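Local structure of tRNA dimethylallyltransferase (Bacillus halodurans, 3EXA) at residues I221-K226 and I241-M246; E128-S133 and H140-K145. The protein probably transfers the dimethylallyl group of dimethylallyl diphosphate to the adenine at position 37 of tRNAs that read codons beginning with uridine. All blocks are in the same frame, centred on the assembly; numbering follows the deposited sequence.

Contact 1: I221-K226 and I241-M246; sequences IDEAKK and IGYKEM
Glu223 and Ala224, successive residues in the middle of a helical turn, face Tyr243 and Met246 at the start of the next helix, and the two backbones come nearest where Ala224 CA lies 6.3 Å from Tyr243 CA. Tyr243 holds the N-cap position of that helix. A single methyl suits so short a distance between the backbones, and Ala224 CB packs at 3.7 Å from Met246 CB. In Met246, present as selenomethionine, a bend about the CB-CG bond brings Met246 SE to 4.1 Å from Ile221 CG1; these two chains run roughly at right angles. The polar half is a single bond of 2.7 Å from Tyr243 OH to Glu223 OE1. The hydroxyl reaches the oxygen from above the carboxylate, 64° out of its plane, while ring and carboxylate are turned 34° against each other. With CG opposite the backbone N (chi1 -175°) and an extended chain beyond, Glu223 is long enough to reach a cluster of donors: Gly46 N also binds OE1, and Ile45 N binds OE2. Cut back to an alanine, Glu223 would probably leave the buried Tyr243 hydroxyl and the amides of Ile45 and Gly46 without their acceptor and open a gap between helix and loop. Residues 239-244 probably interact with substrate tRNA, and the bond and packing fix Tyr243 near the end of that region. The contact ties helix 220-229 to the beginning of helix 244-251, with Tyr243 resting on Met43 and Thr47 of a loop and Met246 packed against Ala259 of helix 256-279.

Contact 2: E128-S133 and H140-K145; sequences EAFVNS and HDKLSK
Phe130 and Lys142 carry this contact between them, and their meeting combines a CH-pi and a cation-pi interaction. The CH-pi part is the more direct: Lys142 CE sits over the middle of the Phe130 ring, 3.6 Å from its centroid and 13° off the ring normal. Its nearest ring atoms are on the outer side of the ring; CE1, for example, is 3.6 Å from Lys142 CE. A methylene next to an ammonium group is probably polarised by it, which would favour its hydrogens as partners for a pi face. The cation-pi part is off-centre, with Lys142 NZ 4.4 Å from the Phe130 centroid and 30° off the normal. Phe130 sets CG opposite its backbone N (chi1 -176°), Lys142 does likewise, and the two approach from opposite directions; the bends at the lysine's last two torsions put CE over the ring centre and leave NZ to one side, nearest CE1.

Such reach is needed because the backbones stay well apart, Phe130 CA lying 10.0 Å from Lys142 CA. Phenylalanine supplies a broad face at the protein surface, and lysine a flexible arm long enough to cover it. Around the pair, Phe130 also meets the ring of Tyr134 and touches Leu139. The pair bridges, at the surface, two consecutive helices, 121-133 and 136-144, joined by a short turn in the peripheral, all-helical part of this P-loop-related transferase.

The two contacts belong to distant parts of one chain: their centres are 56 Å apart and their nearest atoms about 39 Å, so neither touches the other. Contact 2 comes first in sequence and lies farther out, its centre 43 Å from the chain centre against 21 Å for contact 1. Neither includes the predicted ATP-binding loop, Gly10 to Thr17. Residues 241-244 of contact 1 lie in a region that probably interacts with tRNA. In the 128-133 segment of contact 2, Asn132 packs on Thr101 of the second subunit, a position also likely to meet tRNA; since the enzyme is regarded as a monomer, this neighbour may reflect only the crystal assembly.

Contact 1: I221-K226 and I241-M246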
loop_
_atom_site.group_PDB
_atom_site.type_symbol
_atom_site.label_atom_id
_atom_site.label_comp_id
_atom_site.label_asym_id
_atom_site.label_seq_id
_atom_site.Cartn_x
_atom_site.Cartn_y
_atom_site.Cartn_z
ATOM N N ILE A 221 -19.552 8.631 -36.452
ATOM C CA ILE A 221 -20.823 8.156 -35.902
ATOM C C ILE A 221 -20.979 6.639 -35.997
ATOM O O ILE A 221 -21.376 5.991 -35.031
ATOM C CB ILE A 221 -22.031 8.816 -36.621
ATOM C CG1 ILE A 221 -21.924 10.335 -36.526
ATOM C CG2 ILE A 221 -23.327 8.347 -35.985
ATOM C CD1 ILE A 221 -22.980 11.066 -37.302
ATOM N N ASP A 222 -20.682 6.079 -37.162
ATOM C CA ASP A 222 -20.788 4.637 -37.344
ATOM C C ASP A 222 -19.815 3.932 -36.421
ATOM O O ASP A 222 -20.158 2.926 -35.801
ATOM C CB ASP A 222 -20.467 4.248 -38.783
ATOM C CG ASP A 222 -21.565 4.617 -39.734
ATOM O OD1 ASP A 222 -22.699 4.102 -39.540
ATOM O OD2 ASP A 222 -21.295 5.413 -40.665
ATOM N N GLU A 223 -18.599 4.473 -36.342
ATOM C CA GLU A 223 -17.546 3.916 -35.508
ATOM C C GLU A 223 -17.975 3.889 -34.049
ATOM O O GLU A 223 -17.690 2.928 -33.337
ATOM C CB GLU A 223 -16.253 4.730 -35.662
ATOM C CG GLU A 223 -15.066 4.141 -34.908
ATOM C CD GLU A 223 -13.797 4.959 -35.047
ATOM O OE1 GLU A 223 -13.777 6.127 -34.603
ATOM O OE2 GLU A 223 -12.810 4.435 -35.604
ATOM N N ALA A 224 -18.660 4.939 -33.605
ATOM C CA ALA A 224 -19.140 5.016 -32.221
ATOM C C ALA A 224 -20.258 3.994 -32.038
ATOM O O ALA A 224 -20.253 3.231 -31.073
ATOM C CB ALA A 224 -19.661 6.433 -31.912
ATOM N N LYS A 225 -21.210 3.972 -32.969
ATOM C CA LYS A 225 -22.321 3.025 -32.886
ATOM C C LYS A 225 -21.873 1.582 -32.759
ATOM O O LYS A 225 -22.528 0.785 -32.087
ATOM C CB LYS A 225 -23.251 3.155 -34.096
ATOM C CG LYS A 225 -24.050 4.444 -34.135
ATOM C CD LYS A 225 -24.930 4.523 -35.378
ATOM C CE LYS A 225 -25.979 3.432 -35.414
ATOM N NZ LYS A 225 -26.675 3.447 -36.729
ATOM N N LYS A 226 -20.768 1.224 -33.400
ATOM C CA LYS A 226 -20.294 -0.152 -33.301
ATOM C C LYS A 226 -19.806 -0.448 -31.879
ATOM O O LYS A 226 -20.127 -1.493 -31.322
ATOM C CB LYS A 226 -19.182 -0.407 -34.322
ATOM C CG LYS A 226 -19.636 -0.295 -35.776
ATOM C CD LYS A 226 -18.484 -0.574 -36.738
ATOM C CE LYS A 226 -18.932 -0.503 -38.193
ATOM N NZ LYS A 226 -17.802 -0.707 -39.146
ATOM N N ILE A 241 -12.163 12.118 -25.362
ATOM C CA ILE A 241 -12.674 13.381 -25.867
ATOM C C ILE A 241 -12.888 13.397 -27.388
ATOM O O ILE A 241 -12.436 14.309 -28.085
ATOM C CB ILE A 241 -11.716 14.523 -25.453
ATOM C CG1 ILE A 241 -12.306 15.874 -25.828
ATOM C CG2 ILE A 241 -10.355 14.320 -26.098
ATOM C CD1 ILE A 241 -11.498 17.036 -25.304
ATOM N N GLY A 242 -13.597 12.377 -27.866
ATOM C CA GLY A 242 -13.917 12.202 -29.274
ATOM C C GLY A 242 -14.904 11.055 -29.492
ATOM O O GLY A 242 -15.334 10.814 -30.618
ATOM N N TYR A 243 -15.248 10.326 -28.428
ATOM C CA TYR A 243 -16.228 9.232 -28.503
ATOM C C TYR A 243 -17.338 9.505 -27.483
ATOM O O TYR A 243 -18.467 9.048 -27.643
ATOM C CB TYR A 243 -15.600 7.851 -28.192
ATOM C CG TYR A 243 -14.681 7.310 -29.272
ATOM C CD1 TYR A 243 -13.353 7.706 -29.331
ATOM C CD2 TYR A 243 -15.166 6.478 -30.284
ATOM C CE1 TYR A 243 -12.519 7.309 -30.371
ATOM C CE2 TYR A 243 -14.347 6.067 -31.339
ATOM C CZ TYR A 243 -13.020 6.497 -31.376
ATOM O OH TYR A 243 -12.202 6.169 -32.434
ATOM N N LYS A 244 -17.012 10.254 -26.433
ATOM C CA LYS A 244 -18.000 10.560 -25.411
ATOM C C LYS A 244 -19.107 11.464 -25.960
ATOM O O LYS A 244 -20.268 11.279 -25.631
ATOM C CB LYS A 244 -17.337 11.193 -24.174
ATOM C CG LYS A 244 -16.869 12.618 -24.336
ATOM C CD LYS A 244 -16.263 13.180 -23.044
ATOM C CE LYS A 244 -15.582 14.523 -23.355
ATOM N NZ LYS A 244 -14.972 15.211 -22.181
ATOM N N GLU A 245 -18.764 12.414 -26.819
ATOM C CA GLU A 245 -19.783 13.292 -27.372
ATOM C C GLU A 245 -20.810 12.489 -28.160
ATOM O O GLU A 245 -22.019 12.721 -28.051
ATOM C CB GLU A 245 -19.161 14.343 -28.273
ATOM C CG GLU A 245 -18.203 15.279 -27.556
ATOM C CD GLU A 245 -16.807 14.714 -27.388
ATOM O OE1 GLU A 245 -16.451 13.728 -28.083
ATOM O OE2 GLU A 245 -16.047 15.280 -26.569
HETATM N N MSE A 246 -20.340 11.539 -28.954
HETATM C CA MSE A 246 -21.257 10.715 -29.722
HETATM C C MSE A 246 -22.114 9.871 -28.770
HETATM O O MSE A 246 -23.302 9.662 -29.014
HETATM C CB MSE A 246 -20.486 9.822 -30.699
HETATM C CG MSE A 246 -19.780 10.595 -31.805
HETATM SE SE MSE A 246 -20.978 11.763 -32.840
HETATM C CE MSE A 246 -20.336 13.489 -32.194
#

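Contact 2: E128-S133 and H140-K145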
loop_
_atom_site.group_PDB
_atom_site.type_symbol
_atom_site.label_atom_id
_atom_site.label_comp_id
_atom_site.label_asym_id
_atom_site.label_seq_id
_atom_site.Cartn_x
_atom_site.Cartn_y
_atom_site.Cartn_z
ATOM N N GLU A 128 1.854 -1.253 17.659
ATOM C CA GLU A 128 1.201 -2.245 18.494
ATOM C C GLU A 128 2.042 -2.483 19.740
ATOM O O GLU A 128 1.512 -2.520 20.852
ATOM C CB GLU A 128 0.973 -3.534 17.696
ATOM C CG GLU A 128 0.001 -3.298 16.529
ATOM C CD GLU A 128 -0.150 -4.487 15.602
ATOM O OE1 GLU A 128 0.870 -5.131 15.278
ATOM O OE2 GLU A 128 -1.291 -4.762 15.173
ATOM N N ALA A 129 3.353 -2.605 19.554
ATOM C CA ALA A 129 4.271 -2.819 20.664
ATOM C C ALA A 129 4.224 -1.611 21.595
ATOM O O ALA A 129 4.353 -1.733 22.814
ATOM C CB ALA A 129 5.690 -3.016 20.136
ATOM N N PHE A 130 4.024 -0.439 21.010
ATOM C CA PHE A 130 3.959 0.787 21.781
ATOM C C PHE A 130 2.715 0.815 22.659
ATOM O O PHE A 130 2.787 1.113 23.856
ATOM C CB PHE A 130 3.928 1.985 20.840
ATOM C CG PHE A 130 3.967 3.303 21.540
ATOM C CD1 PHE A 130 5.173 3.957 21.745
ATOM C CD2 PHE A 130 2.798 3.877 22.033
ATOM C CE1 PHE A 130 5.220 5.164 22.429
ATOM C CE2 PHE A 130 2.835 5.089 22.722
ATOM C CZ PHE A 130 4.048 5.734 22.922
ATOM N N VAL A 131 1.570 0.512 22.055
ATOM C CA VAL A 131 0.311 0.524 22.778
ATOM C C VAL A 131 0.280 -0.533 23.889
ATOM O O VAL A 131 -0.468 -0.401 24.858
ATOM C CB VAL A 131 -0.902 0.343 21.800
ATOM C CG1 VAL A 131 -0.909 -1.045 21.195
ATOM C CG2 VAL A 131 -2.202 0.606 22.533
ATOM N N ASN A 132 1.111 -1.565 23.765
ATOM C CA ASN A 132 1.177 -2.618 24.779
ATOM C C ASN A 132 2.201 -2.304 25.871
ATOM O O ASN A 132 2.053 -2.721 27.021
ATOM C CB ASN A 132 1.517 -3.961 24.141
ATOM C CG ASN A 132 1.707 -5.049 25.173
ATOM O OD1 ASN A 132 2.839 -5.378 25.539
ATOM N ND2 ASN A 132 0.598 -5.600 25.669
ATOM N N SER A 133 3.246 -1.580 25.489
ATOM C CA SER A 133 4.288 -1.182 26.422
ATOM C C SER A 133 3.831 0.027 27.240
ATOM O O SER A 133 4.280 0.210 28.362
ATOM C CB SER A 133 5.573 -0.830 25.664
ATOM O OG SER A 133 6.543 -1.844 25.798
ATOM N N HIS A 140 -2.519 7.554 22.100
ATOM C CA HIS A 140 -3.463 8.582 21.720
ATOM C C HIS A 140 -2.749 9.924 21.813
ATOM O O HIS A 140 -2.911 10.790 20.951
ATOM C CB HIS A 140 -4.669 8.540 22.662
ATOM C CG HIS A 140 -5.840 9.335 22.181
ATOM N ND1 HIS A 140 -6.017 10.666 22.493
ATOM C CD2 HIS A 140 -6.883 8.993 21.389
ATOM C CE1 HIS A 140 -7.119 11.109 21.913
ATOM N NE2 HIS A 140 -7.662 10.114 21.236
ATOM N N ASP A 141 -1.946 10.096 22.857
ATOM C CA ASP A 141 -1.213 11.346 23.003
ATOM C C ASP A 141 -0.209 11.467 21.862
ATOM O O ASP A 141 0.069 12.569 21.389
ATOM C CB ASP A 141 -0.496 11.414 24.356
ATOM C CG ASP A 141 -1.465 11.508 25.526
ATOM O OD1 ASP A 141 -2.480 12.232 25.408
ATOM O OD2 ASP A 141 -1.211 10.866 26.568
ATOM N N LYS A 142 0.322 10.329 21.415
ATOM C CA LYS A 142 1.287 10.320 20.319
ATOM C C LYS A 142 0.668 10.925 19.067
ATOM O O LYS A 142 1.281 11.746 18.387
ATOM C CB LYS A 142 1.747 8.890 20.011
ATOM C CG LYS A 142 2.660 8.791 18.783
ATOM C CD LYS A 142 3.059 7.346 18.479
ATOM C CE LYS A 142 4.105 6.810 19.462
ATOM N NZ LYS A 142 5.463 7.438 19.295
ATOM N N LEU A 143 -0.557 10.513 18.768
ATOM C CA LEU A 143 -1.251 11.007 17.595
ATOM C C LEU A 143 -1.718 12.448 17.807
ATOM O O LEU A 143 -1.719 13.249 16.875
ATOM C CB LEU A 143 -2.424 10.071 17.286
ATOM C CG LEU A 143 -3.321 10.311 16.073
ATOM C CD1 LEU A 143 -4.444 11.250 16.456
ATOM C CD2 LEU A 143 -2.503 10.854 14.914
ATOM N N SER A 144 -2.084 12.770 19.047
ATOM C CA SER A 144 -2.564 14.106 19.426
ATOM C C SER A 144 -1.480 15.179 19.242
ATOM O O SER A 144 -1.778 16.348 18.987
ATOM C CB SER A 144 -3.040 14.080 20.891
ATOM O OG SER A 144 -3.760 15.243 21.252
ATOM N N LYS A 145 -0.221 14.771 19.374
ATOM C CA LYS A 145 0.904 15.684 19.217
ATOM C C LYS A 145 1.281 15.851 17.740
ATOM O O LYS A 145 2.011 16.777 17.377
ATOM C CB LYS A 145 2.121 15.163 19.993
ATOM C CG LYS A 145 3.371 16.016 19.836
ATOM C CD LYS A 145 4.624 15.227 20.138
ATOM C CE LYS A 145 5.874 15.966 19.663
ATOM N NZ LYS A 145 7.098 15.090 19.699
#